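Local coordinates for phosphoinositide 3-kinase adapter protein 1 (Homo sapiens, PDB 5FOR) that links B-cell receptor and Toll-like receptor signalling to phosphoinositide 3-kinase, here seen through its TIR domain, at residues 7-17 and 61-72. Numbering follows the deposited sequence.
Sequences CDILIVYSPDA and TRCVVVLLSAEL
Asp16 and Glu71 trade bonds where the two segments leave the sheet. Glu71 N gives a fairly straight bond to Asp16 OD2 (3.1 Å), meeting the syn side of the carboxylate but 28° out of its plane; Glu71 OE1 in return takes a weak bond from Asp16 N. Ser69 OG lies 2.8 Å from Asp16 OD1; as the N-cap of helix 70-76, it takes a weak capping bond from Leu72 N. Glu71 turns CG away from its own backbone N (chi1 -171°) and stays extended from there, so that the two acid side chains run past one another head to tail and OE2 comes within 3.4 Å of Pro15 CD. An alanine at Glu71 would keep the backbone bond to Asp16 but is likely to leave Asp16 N without this acceptor and uncover the proline ring. A water ties Ser14 N to Leu67 O where the strands part.

At the other end, a weak, doubtful salt bridge joins Asp8 OD1 to Arg62 NH1 (2.6 Å) in one of the two placements modelled for Arg62. In the strands between, Leu10 and Val12 use both N and O to bond Cys63, Val65 and Leu67 in parallel register. Cys63 O also accepts from Thr61 OG1, on the face opposite Leu10 N.

Val12 CG2 packs on Val64 CG1 (3.7 Å) on one face; on the other, Ile9 CG2 rests beside Val65 CG2 and Ile11 CG2 meets Leu67 CG. These are central strands of the parallel TIR sheet: 40-43 flanks 9-13, 95-99 flanks 63-68, and Trp20 and Leu24 of helix 18-30 pack against Leu67.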
ATOM      1  N   CYS A   7       4.309 -13.809  -0.105  1.00 94.28           N
ATOM      2  CA  CYS A   7       4.548 -12.448   0.388  1.00 83.13           C
ATOM      3  C   CYS A   7       3.694 -12.080   1.606  1.00 75.53           C
ATOM      4  O   CYS A   7       2.491 -12.329   1.628  1.00 85.03           O
ATOM      5  CB  CYS A   7       4.283 -11.445  -0.746  1.00 78.70           C
ATOM      6  SG  CYS A   7       4.767  -9.709  -0.442  1.00 72.50           S
ATOM      7  N   ASP A   8       4.316 -11.478   2.615  1.00 62.86           N
ATOM      8  CA  ASP A   8       3.587 -11.042   3.805  1.00 61.48           C
ATOM      9  C   ASP A   8       3.174  -9.559   3.772  1.00 62.30           C
ATOM     10  O   ASP A   8       2.013  -9.237   3.997  1.00 62.36           O
ATOM     11  CB  ASP A   8       4.424 -11.300   5.039  1.00 73.50           C
ATOM     12  CG  ASP A   8       4.813 -12.750   5.168  1.00 86.46           C
ATOM     13  OD1 ASP A   8       3.902 -13.583   5.397  1.00 87.33           O
ATOM     14  OD2 ASP A   8       6.027 -13.047   5.036  1.00 85.24           O
ATOM     15  N   ILE A   9       4.134  -8.677   3.495  1.00 57.29           N
ATOM     16  CA  ILE A   9       3.894  -7.242   3.419  1.00 52.14           C
ATOM     17  C   ILE A   9       4.258  -6.703   2.030  1.00 51.45           C
ATOM     18  O   ILE A   9       5.402  -6.826   1.576  1.00 49.28           O
ATOM     19  CB  ILE A   9       4.672  -6.487   4.523  1.00 53.32           C
ATOM     20  CG1 ILE A   9       4.287  -7.022   5.916  1.00 42.45           C
ATOM     21  CG2 ILE A   9       4.412  -4.952   4.408  1.00 37.46           C
ATOM     22  CD1 ILE A   9       5.054  -6.401   7.068  1.00 39.17           C
ATOM     23  N   LEU A  10       3.283  -6.106   1.357  1.00 42.63           N
ATOM     24  CA  LEU A  10       3.513  -5.558   0.034  1.00 44.31           C
ATOM     25  C   LEU A  10       3.302  -4.034   0.014  1.00 43.70           C
ATOM     26  O   LEU A  10       2.202  -3.554   0.280  1.00 45.11           O
ATOM     27  CB  LEU A  10       2.598  -6.231  -0.993  1.00 43.38           C
ATOM     28  CG  LEU A  10       2.753  -5.642  -2.409  1.00 49.25           C
ATOM     29  CD1 LEU A  10       4.171  -5.856  -2.991  1.00 42.32           C
ATOM     30  CD2 LEU A  10       1.712  -6.220  -3.328  1.00 47.01           C
ATOM     31  N   ILE A  11       4.364  -3.294  -0.298  1.00 45.67           N
ATOM     32  CA  ILE A  11       4.300  -1.842  -0.411  1.00 35.41           C
ATOM     33  C   ILE A  11       4.056  -1.462  -1.870  1.00 48.74           C
ATOM     34  O   ILE A  11       4.908  -1.683  -2.731  1.00 46.45           O
ATOM     35  CB  ILE A  11       5.567  -1.166   0.125  1.00 40.65           C
ATOM     36  CG1 ILE A  11       5.923  -1.705   1.519  1.00 36.49           C
ATOM     37  CG2 ILE A  11       5.379   0.374   0.148  1.00 35.20           C
ATOM     38  CD1 ILE A  11       7.205  -1.160   2.097  1.00 37.14           C
ATOM     39  N   VAL A  12       2.867  -0.925  -2.131  1.00 39.12           N
ATOM     40  CA  VAL A  12       2.455  -0.437  -3.449  1.00 44.74           C
ATOM     41  C   VAL A  12       2.635   1.082  -3.536  1.00 43.69           C
ATOM     42  O   VAL A  12       2.103   1.824  -2.717  1.00 39.98           O
ATOM     43  CB  VAL A  12       0.998  -0.824  -3.727  1.00 41.90           C
ATOM     44  CG1 VAL A  12       0.614  -0.472  -5.144  1.00 40.85           C
ATOM     45  CG2 VAL A  12       0.811  -2.299  -3.458  1.00 43.23           C
ATOM     46  N   TYR A  13       3.399   1.551  -4.508  1.00 41.86           N
ATOM     47  CA  TYR A  13       3.694   2.978  -4.587  1.00 39.72           C
ATOM     48  C   TYR A  13       3.946   3.422  -6.027  1.00 41.91           C
ATOM     49  O   TYR A  13       4.104   2.616  -6.929  1.00 39.00           O
ATOM     50  CB  TYR A  13       4.910   3.323  -3.714  1.00 33.88           C
ATOM     51  CG  TYR A  13       6.206   2.825  -4.304  1.00 36.95           C
ATOM     52  CD1 TYR A  13       6.471   1.458  -4.403  1.00 39.49           C
ATOM     53  CD2 TYR A  13       7.147   3.712  -4.792  1.00 37.39           C
ATOM     54  CE1 TYR A  13       7.650   0.987  -4.961  1.00 41.21           C
ATOM     55  CE2 TYR A  13       8.320   3.264  -5.350  1.00 44.02           C
ATOM     56  CZ  TYR A  13       8.572   1.891  -5.430  1.00 47.01           C
ATOM     57  OH  TYR A  13       9.746   1.441  -5.982  1.00 49.70           O
ATOM     58  N   SER A  14       3.971   4.726  -6.235  1.00 37.36           N
ATOM     59  CA  SER A  14       4.367   5.265  -7.516  1.00 33.38           C
ATOM     60  C   SER A  14       5.688   6.001  -7.358  1.00 38.50           C
ATOM     61  O   SER A  14       6.060   6.374  -6.246  1.00 41.25           O
ATOM     62  CB  SER A  14       3.268   6.183  -8.072  1.00 45.31           C
ATOM     63  OG  SER A  14       2.206   5.400  -8.577  1.00 45.69           O
ATOM     64  N   PRO A  15       6.401   6.211  -8.474  1.00 44.79           N
ATOM     65  CA  PRO A  15       7.726   6.844  -8.377  1.00 41.53           C
ATOM     66  C   PRO A  15       7.780   8.177  -7.632  1.00 44.85           C
ATOM     67  O   PRO A  15       8.824   8.457  -7.054  1.00 53.08           O
ATOM     68  CB  PRO A  15       8.147   7.010  -9.849  1.00 35.68           C
ATOM     69  CG  PRO A  15       7.323   5.929 -10.627  1.00 35.55           C
ATOM     70  CD  PRO A  15       6.045   5.799  -9.854  1.00 37.54           C
ATOM     71  N   ASP A  16       6.710   8.963  -7.584  1.00 39.56           N
ATOM     72  CA  ASP A  16       6.788  10.221  -6.826  1.00 34.64           C
ATOM     73  C   ASP A  16       6.884  10.024  -5.300  1.00 41.12           C
ATOM     74  O   ASP A  16       7.216  10.967  -4.587  1.00 45.69           O
ATOM     75  CB  ASP A  16       5.606  11.145  -7.160  1.00 36.03           C
ATOM     76  CG  ASP A  16       4.241  10.513  -6.865  1.00 57.66           C
ATOM     77  OD1 ASP A  16       4.193   9.293  -6.574  1.00 58.31           O
ATOM     78  OD2 ASP A  16       3.214  11.238  -6.954  1.00 59.01           O
ATOM     79  N   ALA A  17       6.613   8.810  -4.820  1.00 38.37           N
ATOM     80  CA  ALA A  17       6.689   8.473  -3.400  1.00 40.46           C
ATOM     81  C   ALA A  17       7.786   7.411  -3.125  1.00 45.90           C
ATOM     82  O   ALA A  17       7.781   6.727  -2.091  1.00 42.27           O
ATOM     83  CB  ALA A  17       5.311   7.976  -2.900  1.00 32.83           C
ATOM     84  N   THR A  61      -0.396 -11.514  -1.401  1.00 60.86           N
ATOM     85  CA  THR A  61       0.215 -10.976  -0.186  1.00 61.13           C
ATOM     86  C   THR A  61      -0.770 -10.986   0.984  1.00 52.09           C
ATOM     87  O   THR A  61      -1.981 -11.029   0.784  1.00 54.60           O
ATOM     88  CB  THR A  61       0.757  -9.552  -0.414  1.00 58.94           C
ATOM     89  OG1 THR A  61       1.401  -9.083   0.783  1.00 57.38           O
ATOM     90  CG2 THR A  61      -0.377  -8.624  -0.824  1.00 54.88           C
ATOM     91  N   ARG A  62      -0.246 -10.994   2.202  1.00 48.28           N
ATOM     92  CA  ARG A  62      -1.095 -11.044   3.384  0.51 52.00           C
ATOM     93  C   ARG A  62      -1.562  -9.637   3.753  1.00 62.16           C
ATOM     94  O   ARG A  62      -2.692  -9.446   4.193  1.00 66.44           O
ATOM     95  CB  ARG A  62      -0.361 -11.696   4.569  0.51 55.44           C
ATOM     96  CG  ARG A  62      -1.183 -11.723   5.867  0.51 61.29           C
ATOM     97  CD  ARG A  62      -0.943 -12.985   6.707  0.51 64.40           C
ATOM     98  NE  ARG A  62       0.220 -12.873   7.587  0.51 65.60           N
ATOM     99  CZ  ARG A  62       1.392 -13.456   7.362  0.51 62.08           C
ATOM    100  NH1 ARG A  62       1.570 -14.201   6.280  0.51 59.30           N
ATOM    101  NH2 ARG A  62       2.385 -13.302   8.227  0.51 58.44           N
ATOM    102  N   CYS A  63      -0.696  -8.653   3.541  1.00 62.38           N
ATOM    103  CA  CYS A  63      -0.990  -7.272   3.911  1.00 53.87           C
ATOM    104  C   CYS A  63      -0.513  -6.297   2.819  1.00 53.82           C
ATOM    105  O   CYS A  63       0.523  -6.514   2.182  1.00 51.88           O
ATOM    106  CB  CYS A  63      -0.348  -6.990   5.264  1.00 52.14           C
ATOM    107  SG  CYS A  63       0.010  -5.318   5.685  1.00 68.31           S
ATOM    108  N   VAL A  64      -1.298  -5.251   2.557  1.00 42.18           N
ATOM    109  CA  VAL A  64      -0.896  -4.284   1.549  1.00 31.35           C
ATOM    110  C   VAL A  64      -0.750  -2.940   2.212  1.00 38.56           C
ATOM    111  O   VAL A  64      -1.589  -2.536   3.014  1.00 42.91           O
ATOM    112  CB  VAL A  64      -1.877  -4.198   0.359  1.00 40.59           C
ATOM    113  CG1 VAL A  64      -1.386  -3.160  -0.629  1.00 45.82           C
ATOM    114  CG2 VAL A  64      -1.959  -5.514  -0.351  1.00 58.72           C
ATOM    115  N   VAL A  65       0.339  -2.259   1.882  1.00 37.30           N
ATOM    116  CA  VAL A  65       0.560  -0.908   2.333  1.00 31.40           C
ATOM    117  C   VAL A  65       0.511  -0.052   1.087  1.00 39.70           C
ATOM    118  O   VAL A  65       1.325  -0.233   0.177  1.00 42.73           O
ATOM    119  CB  VAL A  65       1.896  -0.750   3.091  1.00 32.95           C
ATOM    120  CG1 VAL A  65       2.103   0.703   3.526  1.00 32.46           C
ATOM    121  CG2 VAL A  65       1.949  -1.706   4.306  1.00 37.93           C
ATOM    122  N   VAL A  66      -0.464   0.854   1.041  1.00 36.27           N
ATOM    123  CA  VAL A  66      -0.681   1.724  -0.126  1.00 41.48           C
ATOM    124  C   VAL A  66      -0.105   3.115   0.114  1.00 37.34           C
ATOM    125  O   VAL A  66      -0.559   3.842   1.022  1.00 34.90           O
ATOM    126  CB  VAL A  66      -2.203   1.828  -0.477  1.00 44.06           C
ATOM    127  CG1 VAL A  66      -2.392   2.504  -1.810  1.00 37.28           C
ATOM    128  CG2 VAL A  66      -2.854   0.446  -0.476  1.00 31.79           C
ATOM    129  N   LEU A  67       0.897   3.506  -0.674  1.00 31.40           N
ATOM    130  CA  LEU A  67       1.396   4.876  -0.516  1.00 37.56           C
ATOM    131  C   LEU A  67       0.515   5.763  -1.389  1.00 42.41           C
ATOM    132  O   LEU A  67       0.599   5.735  -2.611  1.00 41.22           O
ATOM    133  CB  LEU A  67       2.884   5.005  -0.874  1.00 42.91           C
ATOM    134  CG  LEU A  67       3.846   4.072  -0.113  1.00 49.75           C
ATOM    135  CD1 LEU A  67       5.263   4.591  -0.124  1.00 45.62           C
ATOM    136  CD2 LEU A  67       3.404   3.843   1.311  1.00 51.87           C
ATOM    137  N   LEU A  68      -0.363   6.517  -0.745  1.00 42.64           N
ATOM    138  CA  LEU A  68      -1.308   7.354  -1.471  1.00 35.62           C
ATOM    139  C   LEU A  68      -0.651   8.642  -1.919  1.00 37.63           C
ATOM    140  O   LEU A  68      -0.708   9.649  -1.220  1.00 44.75           O
ATOM    141  CB  LEU A  68      -2.517   7.677  -0.603  1.00 37.88           C
ATOM    142  CG  LEU A  68      -3.778   8.057  -1.352  1.00 38.44           C
ATOM    143  CD1 LEU A  68      -4.164   6.875  -2.224  1.00 32.76           C
ATOM    144  CD2 LEU A  68      -4.874   8.398  -0.358  1.00 35.67           C
ATOM    145  N   SER A  69      -0.007   8.595  -3.077  1.00 36.18           N
ATOM    146  CA  SER A  69       0.509   9.803  -3.730  1.00 30.11           C
ATOM    147  C   SER A  69      -0.413  10.241  -4.884  1.00 34.64           C
ATOM    148  O   SER A  69      -1.275   9.473  -5.312  1.00 39.70           O
ATOM    149  CB  SER A  69       1.938   9.549  -4.254  1.00 32.27           C
ATOM    150  OG  SER A  69       1.960   8.383  -5.070  1.00 45.77           O
ATOM    151  N   ALA A  70      -0.195  11.447  -5.404  1.00 32.55           N
ATOM    152  CA  ALA A  70      -0.934  11.963  -6.564  1.00 31.62           C
ATOM    153  C   ALA A  70      -0.811  11.073  -7.783  1.00 40.11           C
ATOM    154  O   ALA A  70      -1.793  10.800  -8.453  1.00 47.41           O
ATOM    155  CB  ALA A  70      -0.445  13.366  -6.914  1.00 32.50           C
ATOM    156  N   GLU A  71       0.407  10.613  -8.065  1.00 51.91           N
ATOM    157  CA  GLU A  71       0.647   9.751  -9.219  1.00 31.78           C
ATOM    158  C   GLU A  71      -0.014   8.396  -9.035  1.00 45.18           C
ATOM    159  O   GLU A  71      -0.422   7.767  -9.997  1.00 48.71           O
ATOM    160  CB  GLU A  71       2.145   9.588  -9.453  1.00 40.80           C
ATOM    161  CG  GLU A  71       2.509   8.898 -10.747  1.00 61.63           C
ATOM    162  CD  GLU A  71       4.021   8.781 -10.949  1.00 81.36           C
ATOM    163  OE1 GLU A  71       4.776   9.466 -10.222  1.00 77.26           O
ATOM    164  OE2 GLU A  71       4.447   7.999 -11.833  1.00 90.22           O
ATOM    165  N   LEU A  72      -0.137   7.949  -7.788  1.00 37.07           N
ATOM    166  CA  LEU A  72      -0.741   6.674  -7.554  1.00 39.76           C
ATOM    167  C   LEU A  72      -2.260   6.762  -7.763  1.00 44.38           C
ATOM    168  O   LEU A  72      -2.822   5.885  -8.415  1.00 39.56           O
ATOM    169  CB  LEU A  72      -0.399   6.148  -6.160  1.00 38.35           C
ATOM    170  CG  LEU A  72      -0.999   4.740  -5.995  1.00 40.26           C
ATOM    171  CD1 LEU A  72       0.067   3.672  -5.832  1.00 47.87           C
ATOM    172  CD2 LEU A  72      -2.012   4.678  -4.851  1.00 40.03           C
TER
HETATM  173  O   HOH W   1       2.788   6.256  -4.322  1.00 36.46           O